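Local coordinates for protein halorhodopsin (Halobacterium salinarum, PDB 2JAF) that pumps chloride ions across the archaeal membrane, driven by light that its retinal chromophore absorbs, at residues L84-I89 with M101-G107; A127-S133 with D182-A187; L45-Y49 with W63-L67. The protein carries 2 engineered substitutions. All blocks are in the same frame, centred on the assembly; numbering follows the deposited sequence.

Contact 1. Residues L84-I89 with M101-G107; sequences LTVGMI and MVRSQWG. With PLM (palmitic acid), chain E.
Gly87 and Ser104 are joined by two backbone hydrogen bonds. Ser104 N reaches Gly87 O at 2.8 Å, almost straight, and Gly87 N returns to Ser104 O at 3.2 Å. Ile89 and Val102 form a second such pair. Met88 and Arg103 between them are a non-hydrogen-bonded pair. The strands make a two-stranded antiparallel hairpin between helices 58-82 and 106-127. It packs on helix 131-153 through Met153, beside Ile89 and Ser104. Beyond the strands, Gly107 N bonds to Thr85 O at 2.9 Å and ties the start of helix 106-127 to the loop.

The Trp106 indole lies between protein and lipid. Thr85 CA sits over its six-membered ring, 3.9 Å from the centroid, a CH-pi contact. Palmitic acid covers the opposite face, its C2 3.5 Å from Trp106 NE1. Trp106 NE1 is buried and has no hydrogen-bond partner in the model.

Apolar contacts lie at the far end. The Met88 side chain curls back on itself, with two successive turns near -60°, and this brings Met88 CE against Met101 CB at 3.6 Å. On the other side of the sheet Ile89 CG1 touches Ser104 CB at 3.7 Å, while Ser104 OG bonds to Glu219.

Contact 2. Residues A127-S133 with D182-A187; sequences ADVDLGS and DWAASA
Ala127 CA comes within 4.2 Å of Ala187 CA where helix 106-127 ends in a Schellman motif at Asp128 and meets helix 182-190.

Val129 lies against the Trp183 indole. Its CG1 branch stands over one face of the five-membered ring, 3.6 Å from the centroid and 14° off the normal. The Val129 CG2 branch lies farther along, 4.0 Å from Trp183 CE2. At the ring edge Trp183 NE1 donates to Ser133 OG at 2.8 Å, within the ring plane, although the hydrogen bond is bent, with 141° at the hydrogen. Ser133 OG in turn donates a hydrogen bond to Asp182 OD2 at 2.6 Å, and the carboxylate oxygen receives it on its syn lone pair. With chi1 at -177° the hydroxyl is trans to the serine's own backbone N and stands between the indole and the carboxylate. Ser186 folds back on its own helix, and Ser186 OG bonds to Asp182 O at 2.8 Å. Phe196 of helix 193-216 also packs on Trp183.

The result is a directed chain from indole N-H through hydroxyl to carboxylate. The short last bond is consistent with a charged Asp182, whose negative charge would probably polarise the serine hydroxyl and strengthen its hold on the indole N-H.

Contact 3. Residues L45-Y49 with W63-L67; sequences LVFVY and WGATL
Phe47 O accepts the indole N-H of Trp63, and at 2.8 Å to Trp63 NE1 this is the one hydrogen bond between the two segments. The N-H points almost straight at the oxygen, at 171°. The oxygen lies near the indole plane, so it meets the ring at its edge. Seen from the acceptor, the fit is less regular. Trp63 NE1 approaches Phe47 O from above the carbonyl plane, 51° out of it, and so misses the lone-pair directions. The extended first torsion of Trp63 carries the indole across to the other helix. Its six-membered ring continues past Phe47 to Val48, with Trp63 CZ2 3.6 Å from Val48 O.

Leu67 supplies the apolar half of the contact, one turn further along helix 58-82. Its CD2 methyl touches Phe47 CB at 3.4 Å, a close fit. The same Leu67 CD2 lies 3.7 Å from Val48 CG2, and these two side chains cross at about a right angle. Leu67 CD1 sits over a face of the Trp63 indole, toward its rim. One leucine thus packs on the neighbouring helix and on the tryptophan of its own helix.

The Phe47 ring turns toward Thr66, but the approach is loose, 4.4 Å from Phe47 CD2 to Thr66 CG2. Thr66 OG1 bonds to Ile62 O within its own helix.

The segments run antiparallel at 173°, their axes 10.1 Å apart, as expected for consecutive transmembrane helices of a seven-helix rhodopsin. Helix 227-255 packs alongside both: Ala246 meets Phe47 and Thr66, and Leu250 meets Phe47 and Trp63.

The three contacts follow one another along the chain; none nests or crosses. Contact 3 comes first. It pairs helices 27-50 and 58-82 and closes the short link between them. Helix 58-82 then leads to contact 1, which closes the hairpin of strands 87-90 and 101-104 and hands the chain to helix 106-127. That helix ends at contact 2, whose much longer loop holds helices 131-153 and 158-180 before helix 182-190 returns to the turn at 127-133. Contacts 1 and 2 lie on opposite sides of the chain's centre, their centres 37 Å apart. Contacts 2 and 3 are closer, with centres 23 Å apart, but do not touch.

Contact 1. Residues L84-I89 with M101-G107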
loop_
_atom_site.group_PDB
_atom_site.type_symbol
_atom_site.label_atom_id
_atom_site.label_comp_id
_atom_site.label_asym_id
_atom_site.label_seq_id
_atom_site.Cartn_x
_atom_site.Cartn_y
_atom_site.Cartn_z
ATOM N N LEU A 84 10.486 10.679 15.022
ATOM C CA LEU A 84 10.677 10.163 13.668
ATOM C C LEU A 84 9.636 10.700 12.692
ATOM O O LEU A 84 9.966 11.107 11.578
ATOM C CB LEU A 84 10.618 8.628 13.667
ATOM C CG LEU A 84 10.696 7.962 12.283
ATOM C CD1 LEU A 84 12.091 8.154 11.706
ATOM C CD2 LEU A 84 10.379 6.469 12.395
ATOM N N THR A 85 8.376 10.715 13.120
ATOM C CA THR A 85 7.293 11.168 12.257
ATOM C C THR A 85 6.668 12.507 12.658
ATOM O O THR A 85 5.457 12.705 12.532
ATOM C CB THR A 85 6.195 10.081 12.165
ATOM O OG1 THR A 85 5.743 9.747 13.480
ATOM C CG2 THR A 85 6.745 8.826 11.500
ATOM N N VAL A 86 7.507 13.420 13.138
ATOM C CA VAL A 86 7.069 14.756 13.528
ATOM C C VAL A 86 8.005 15.720 12.821
ATOM O O VAL A 86 9.200 15.458 12.723
ATOM C CB VAL A 86 7.186 14.991 15.051
ATOM C CG1 VAL A 86 6.687 16.392 15.399
ATOM C CG2 VAL A 86 6.379 13.954 15.806
ATOM N N GLY A 87 7.465 16.822 12.313
ATOM C CA GLY A 87 8.304 17.787 11.624
ATOM C C GLY A 87 7.779 19.204 11.735
ATOM O O GLY A 87 6.654 19.425 12.174
ATOM N N MET A 88 8.603 20.169 11.345
ATOM C CA MET A 88 8.203 21.568 11.397
ATOM C C MET A 88 7.838 21.995 9.984
ATOM O O MET A 88 8.604 21.777 9.044
ATOM C CB MET A 88 9.345 22.435 11.937
ATOM C CG MET A 88 9.717 22.154 13.387
ATOM S SD MET A 88 8.343 22.334 14.551
ATOM C CE MET A 88 7.895 24.036 14.321
ATOM N N ILE A 89 6.657 22.584 9.836
ATOM C CA ILE A 89 6.177 23.025 8.529
ATOM C C ILE A 89 5.898 24.523 8.557
ATOM O O ILE A 89 5.291 25.027 9.495
ATOM C CB ILE A 89 4.860 22.304 8.138
ATOM C CG1 ILE A 89 4.996 20.782 8.317
ATOM C CG2 ILE A 89 4.510 22.633 6.693
ATOM C CD1 ILE A 89 6.016 20.133 7.417
ATOM N N MET A 101 6.753 28.586 11.816
ATOM C CA MET A 101 6.929 27.140 11.728
ATOM C C MET A 101 6.028 26.497 12.770
ATOM O O MET A 101 6.040 26.897 13.935
ATOM C CB MET A 101 8.377 26.753 12.027
ATOM C CG MET A 101 9.392 27.387 11.114
ATOM S SD MET A 101 9.152 26.879 9.420
ATOM C CE MET A 101 10.078 25.364 9.394
ATOM N N VAL A 102 5.243 25.509 12.359
ATOM C CA VAL A 102 4.361 24.832 13.299
ATOM C C VAL A 102 4.696 23.347 13.351
ATOM O O VAL A 102 5.146 22.763 12.365
ATOM C CB VAL A 102 2.869 25.005 12.916
ATOM C CG1 VAL A 102 2.524 26.485 12.833
ATOM C CG2 VAL A 102 2.578 24.305 11.609
ATOM N N ARG A 103 4.486 22.748 14.516
ATOM C CA ARG A 103 4.758 21.332 14.717
ATOM C C ARG A 103 3.648 20.489 14.094
ATOM O O ARG A 103 2.478 20.603 14.476
ATOM C CB ARG A 103 4.868 21.053 16.221
ATOM C CG ARG A 103 5.105 19.605 16.601
ATOM C CD ARG A 103 5.129 19.463 18.119
ATOM N NE ARG A 103 6.349 20.015 18.698
ATOM C CZ ARG A 103 7.427 19.294 18.989
ATOM N NH1 ARG A 103 7.437 17.985 18.760
ATOM N NH2 ARG A 103 8.495 19.881 19.510
ATOM N N SER A 104 4.021 19.640 13.138
ATOM C CA SER A 104 3.062 18.776 12.456
ATOM C C SER A 104 3.274 17.306 12.802
ATOM O O SER A 104 4.310 16.730 12.484
ATOM C CB SER A 104 3.178 18.955 10.938
ATOM O OG SER A 104 2.340 18.037 10.254
ATOM N N GLN A 105 2.288 16.705 13.460
ATOM C CA GLN A 105 2.364 15.294 13.829
ATOM C C GLN A 105 1.895 14.509 12.612
ATOM O O GLN A 105 0.875 13.820 12.653
ATOM C CB GLN A 105 1.450 15.004 15.028
ATOM C CG GLN A 105 1.764 15.827 16.275
ATOM C CD GLN A 105 0.904 15.443 17.474
ATOM O OE1 GLN A 105 -0.314 15.300 17.360
ATOM N NE2 GLN A 105 1.537 15.291 18.632
ATOM N N TRP A 106 2.649 14.617 11.522
ATOM C CA TRP A 106 2.284 13.944 10.284
ATOM C C TRP A 106 2.286 12.423 10.358
ATOM O O TRP A 106 1.712 11.755 9.496
ATOM C CB TRP A 106 3.166 14.421 9.122
ATOM C CG TRP A 106 4.632 14.159 9.256
ATOM C CD1 TRP A 106 5.588 15.036 9.694
ATOM C CD2 TRP A 106 5.326 12.964 8.884
ATOM N NE1 TRP A 106 6.829 14.461 9.610
ATOM C CE2 TRP A 106 6.701 13.189 9.117
ATOM C CE3 TRP A 106 4.920 11.722 8.375
ATOM C CZ2 TRP A 106 7.674 12.219 8.858
ATOM C CZ3 TRP A 106 5.888 10.758 8.119
ATOM C CH2 TRP A 106 7.250 11.015 8.361
ATOM N N GLY A 107 2.926 11.876 11.386
ATOM C CA GLY A 107 2.934 10.436 11.540
ATOM C C GLY A 107 1.527 9.933 11.825
ATOM O O GLY A 107 1.205 8.777 11.555
HETATM C C1 PLM E . 8.728 16.154 6.481
HETATM O O1 PLM E . 9.490 16.048 7.462
HETATM O O2 PLM E . 8.794 17.114 5.682
HETATM C C2 PLM E . 7.688 15.064 6.277
HETATM C C3 PLM E . 7.856 14.107 5.099
HETATM C C4 PLM E . 6.709 13.101 5.159
HETATM C C5 PLM E . 6.694 12.048 4.067
HETATM C C6 PLM E . 7.579 10.857 4.376
HETATM C C7 PLM E . 6.806 9.556 4.499
HETATM C C8 PLM E . 7.728 8.392 4.796
HETATM C C9 PLM E . 6.931 7.100 4.890
HETATM C CA PLM E . 7.812 5.901 5.186
HETATM C CB PLM E . 7.199 4.510 5.095
HETATM C CC PLM E . 6.656 4.104 3.735
HETATM C CD PLM E . 6.131 2.683 3.782
HETATM C CE PLM E . 5.581 2.268 2.418
HETATM C CF PLM E . 4.300 1.475 2.649
HETATM C CG PLM E . 3.678 1.034 1.334
#

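Contact 2. Residues A127-S133 with D182-A187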
loop_
_atom_site.group_PDB
_atom_site.type_symbol
_atom_site.label_atom_id
_atom_site.label_comp_id
_atom_site.label_asym_id
_atom_site.label_seq_id
_atom_site.Cartn_x
_atom_site.Cartn_y
_atom_site.Cartn_z
ATOM N N ALA A 127 -19.586 -7.923 9.096
ATOM C CA ALA A 127 -20.759 -7.752 8.249
ATOM C C ALA A 127 -20.751 -8.704 7.055
ATOM O O ALA A 127 -21.719 -8.768 6.302
ATOM C CB ALA A 127 -20.842 -6.311 7.765
ATOM N N ASP A 128 -19.654 -9.435 6.884
ATOM C CA ASP A 128 -19.525 -10.388 5.784
ATOM C C ASP A 128 -19.915 -9.759 4.445
ATOM O O ASP A 128 -20.799 -10.254 3.744
ATOM C CB ASP A 128 -20.402 -11.613 6.061
ATOM C CG ASP A 128 -20.137 -12.748 5.094
ATOM O OD1 ASP A 128 -18.956 -13.129 4.943
ATOM O OD2 ASP A 128 -21.105 -13.260 4.495
ATOM N N VAL A 129 -19.239 -8.669 4.096
ATOM C CA VAL A 129 -19.515 -7.952 2.856
ATOM C C VAL A 129 -18.776 -8.560 1.670
ATOM O O VAL A 129 -17.922 -9.426 1.837
ATOM C CB VAL A 129 -19.103 -6.467 2.979
ATOM C CG1 VAL A 129 -19.800 -5.830 4.174
ATOM C CG2 VAL A 129 -17.593 -6.358 3.125
ATOM N N ASP A 130 -19.108 -8.100 0.468
ATOM C CA ASP A 130 -18.452 -8.597 -0.737
ATOM C C ASP A 130 -16.996 -8.159 -0.736
ATOM O O ASP A 130 -16.677 -7.045 -0.317
ATOM C CB ASP A 130 -19.143 -8.052 -1.989
ATOM C CG ASP A 130 -20.550 -8.587 -2.162
ATOM O OD1 ASP A 130 -20.708 -9.823 -2.264
ATOM O OD2 ASP A 130 -21.497 -7.772 -2.199
ATOM N N LEU A 131 -16.114 -9.037 -1.201
ATOM C CA LEU A 131 -14.690 -8.732 -1.258
ATOM C C LEU A 131 -14.453 -7.499 -2.125
ATOM O O LEU A 131 -13.572 -6.688 -1.839
ATOM C CB LEU A 131 -13.907 -9.917 -1.835
ATOM C CG LEU A 131 -14.007 -11.279 -1.142
ATOM C CD1 LEU A 131 -13.731 -11.110 0.348
ATOM C CD2 LEU A 131 -15.390 -11.887 -1.369
ATOM N N GLY A 132 -15.244 -7.370 -3.186
ATOM C CA GLY A 132 -15.109 -6.238 -4.085
ATOM C C GLY A 132 -15.432 -4.926 -3.401
ATOM O O GLY A 132 -14.761 -3.914 -3.620
ATOM N N SER A 133 -16.474 -4.940 -2.575
ATOM C CA SER A 133 -16.882 -3.749 -1.843
ATOM C C SER A 133 -15.786 -3.388 -0.841
ATOM O O SER A 133 -15.396 -2.230 -0.720
ATOM C CB SER A 133 -18.201 -4.010 -1.110
ATOM O OG SER A 133 -18.656 -2.848 -0.441
ATOM N N ASP A 182 -24.737 -0.938 1.015
ATOM C CA ASP A 182 -24.480 -2.373 0.908
ATOM C C ASP A 182 -23.886 -3.089 2.121
ATOM O O ASP A 182 -24.190 -4.257 2.347
ATOM C CB ASP A 182 -23.637 -2.668 -0.339
ATOM C CG ASP A 182 -22.255 -2.078 -0.263
ATOM O OD1 ASP A 182 -22.137 -0.873 0.037
ATOM O OD2 ASP A 182 -21.285 -2.821 -0.514
ATOM N N TRP A 183 -23.051 -2.414 2.905
ATOM C CA TRP A 183 -22.480 -3.056 4.086
ATOM C C TRP A 183 -23.569 -3.334 5.120
ATOM O O TRP A 183 -23.486 -4.302 5.877
ATOM C CB TRP A 183 -21.380 -2.179 4.701
ATOM C CG TRP A 183 -20.063 -2.295 3.988
ATOM C CD1 TRP A 183 -19.868 -2.429 2.642
ATOM C CD2 TRP A 183 -18.758 -2.241 4.578
ATOM N NE1 TRP A 183 -18.526 -2.461 2.359
ATOM C CE2 TRP A 183 -17.821 -2.346 3.527
ATOM C CE3 TRP A 183 -18.290 -2.110 5.891
ATOM C CZ2 TRP A 183 -16.440 -2.328 3.748
ATOM C CZ3 TRP A 183 -16.918 -2.091 6.112
ATOM C CH2 TRP A 183 -16.009 -2.200 5.046
ATOM N N ALA A 184 -24.594 -2.485 5.143
ATOM C CA ALA A 184 -25.702 -2.650 6.081
ATOM C C ALA A 184 -26.607 -3.796 5.643
ATOM O O ALA A 184 -27.105 -4.559 6.476
ATOM C CB ALA A 184 -26.504 -1.361 6.176
ATOM N N ALA A 185 -26.818 -3.911 4.336
ATOM C CA ALA A 185 -27.659 -4.970 3.796
ATOM C C ALA A 185 -26.968 -6.314 3.988
ATOM O O ALA A 185 -27.622 -7.338 4.188
ATOM C CB ALA A 185 -27.930 -4.723 2.317
ATOM N N SER A 186 -25.641 -6.305 3.932
ATOM C CA SER A 186 -24.874 -7.526 4.111
ATOM C C SER A 186 -24.949 -7.999 5.559
ATOM O O SER A 186 -25.116 -9.188 5.823
ATOM C CB SER A 186 -23.419 -7.299 3.707
ATOM O OG SER A 186 -23.336 -6.972 2.329
ATOM N N ALA A 187 -24.838 -7.062 6.496
ATOM C CA ALA A 187 -24.902 -7.403 7.913
ATOM C C ALA A 187 -26.249 -8.041 8.243
ATOM O O ALA A 187 -26.330 -8.965 9.055
ATOM C CB ALA A 187 -24.690 -6.155 8.758
#

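Contact 3. Residues L45-Y49 with W63-L67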
loop_
_atom_site.group_PDB
_atom_site.type_symbol
_atom_site.label_atom_id
_atom_site.label_comp_id
_atom_site.label_asym_id
_atom_site.label_seq_id
_atom_site.Cartn_x
_atom_site.Cartn_y
_atom_site.Cartn_z
ATOM N N LEU A 45 -3.315 -6.368 25.535
ATOM C CA LEU A 45 -3.347 -7.409 26.552
ATOM C C LEU A 45 -4.777 -7.851 26.857
ATOM O O LEU A 45 -5.045 -9.045 27.008
ATOM C CB LEU A 45 -2.646 -6.919 27.823
ATOM C CG LEU A 45 -1.144 -6.665 27.628
ATOM C CD1 LEU A 45 -0.499 -6.298 28.960
ATOM C CD2 LEU A 45 -0.483 -7.919 27.048
ATOM N N VAL A 46 -5.694 -6.893 26.936
ATOM C CA VAL A 46 -7.095 -7.204 27.204
ATOM C C VAL A 46 -7.697 -8.021 26.063
ATOM O O VAL A 46 -8.397 -9.007 26.294
ATOM C CB VAL A 46 -7.930 -5.914 27.391
ATOM C CG1 VAL A 46 -9.418 -6.248 27.414
ATOM C CG2 VAL A 46 -7.530 -5.223 28.687
ATOM N N PHE A 47 -7.414 -7.613 24.831
ATOM C CA PHE A 47 -7.941 -8.309 23.665
ATOM C C PHE A 47 -7.374 -9.720 23.509
ATOM O O PHE A 47 -8.107 -10.652 23.177
ATOM C CB PHE A 47 -7.674 -7.497 22.392
ATOM C CG PHE A 47 -8.331 -6.138 22.384
ATOM C CD1 PHE A 47 -9.327 -5.818 23.307
ATOM C CD2 PHE A 47 -7.965 -5.182 21.439
ATOM C CE1 PHE A 47 -9.947 -4.567 23.288
ATOM C CE2 PHE A 47 -8.578 -3.931 21.410
ATOM C CZ PHE A 47 -9.571 -3.622 22.336
ATOM N N VAL A 48 -6.071 -9.878 23.731
ATOM C CA VAL A 48 -5.459 -11.200 23.620
ATOM C C VAL A 48 -6.185 -12.123 24.587
ATOM O O VAL A 48 -6.537 -13.252 24.245
ATOM C CB VAL A 48 -3.960 -11.168 23.985
ATOM C CG1 VAL A 48 -3.398 -12.589 24.018
ATOM C CG2 VAL A 48 -3.199 -10.334 22.967
ATOM N N TYR A 49 -6.415 -11.619 25.793
ATOM C CA TYR A 49 -7.110 -12.361 26.838
ATOM C C TYR A 49 -8.532 -12.725 26.406
ATOM O O TYR A 49 -8.926 -13.889 26.454
ATOM C CB TYR A 49 -7.154 -11.518 28.114
ATOM C CG TYR A 49 -7.996 -12.100 29.225
ATOM C CD1 TYR A 49 -7.647 -13.303 29.837
ATOM C CD2 TYR A 49 -9.141 -11.442 29.673
ATOM C CE1 TYR A 49 -8.418 -13.836 30.867
ATOM C CE2 TYR A 49 -9.919 -11.964 30.699
ATOM C CZ TYR A 49 -9.552 -13.161 31.293
ATOM O OH TYR A 49 -10.321 -13.682 32.310
ATOM N N TRP A 63 -10.929 -11.560 15.476
ATOM C CA TRP A 63 -10.151 -11.329 16.686
ATOM C C TRP A 63 -8.754 -10.826 16.315
ATOM O O TRP A 63 -8.247 -9.878 16.916
ATOM C CB TRP A 63 -10.026 -12.625 17.491
ATOM C CG TRP A 63 -9.116 -12.513 18.676
ATOM C CD1 TRP A 63 -9.257 -11.674 19.745
ATOM C CD2 TRP A 63 -7.926 -13.275 18.919
ATOM N NE1 TRP A 63 -8.231 -11.869 20.639
ATOM C CE2 TRP A 63 -7.400 -12.847 20.158
ATOM C CE3 TRP A 63 -7.255 -14.281 18.210
ATOM C CZ2 TRP A 63 -6.231 -13.391 20.705
ATOM C CZ3 TRP A 63 -6.090 -14.823 18.754
ATOM C CH2 TRP A 63 -5.593 -14.375 19.991
ATOM N N GLY A 64 -8.142 -11.470 15.323
ATOM C CA GLY A 64 -6.813 -11.077 14.886
ATOM C C GLY A 64 -6.788 -9.689 14.269
ATOM O O GLY A 64 -5.905 -8.881 14.564
ATOM N N ALA A 65 -7.753 -9.414 13.400
ATOM C CA ALA A 65 -7.844 -8.115 12.753
ATOM C C ALA A 65 -8.029 -7.041 13.817
ATOM O O ALA A 65 -7.485 -5.937 13.711
ATOM C CB ALA A 65 -9.016 -8.096 11.783
ATOM N N THR A 66 -8.792 -7.374 14.850
ATOM C CA THR A 66 -9.052 -6.434 15.932
ATOM C C THR A 66 -7.808 -6.198 16.786
ATOM O O THR A 66 -7.545 -5.075 17.207
ATOM C CB THR A 66 -10.203 -6.931 16.828
ATOM O OG1 THR A 66 -11.379 -7.113 16.025
ATOM C CG2 THR A 66 -10.504 -5.920 17.921
ATOM N N LEU A 67 -7.043 -7.259 17.028
ATOM C CA LEU A 67 -5.821 -7.164 17.821
ATOM C C LEU A 67 -4.825 -6.180 17.225
ATOM O O LEU A 67 -4.081 -5.513 17.946
ATOM C CB LEU A 67 -5.143 -8.536 17.926
ATOM C CG LEU A 67 -5.628 -9.470 19.033
ATOM C CD1 LEU A 67 -4.933 -10.820 18.906
ATOM C CD2 LEU A 67 -5.332 -8.839 20.391
#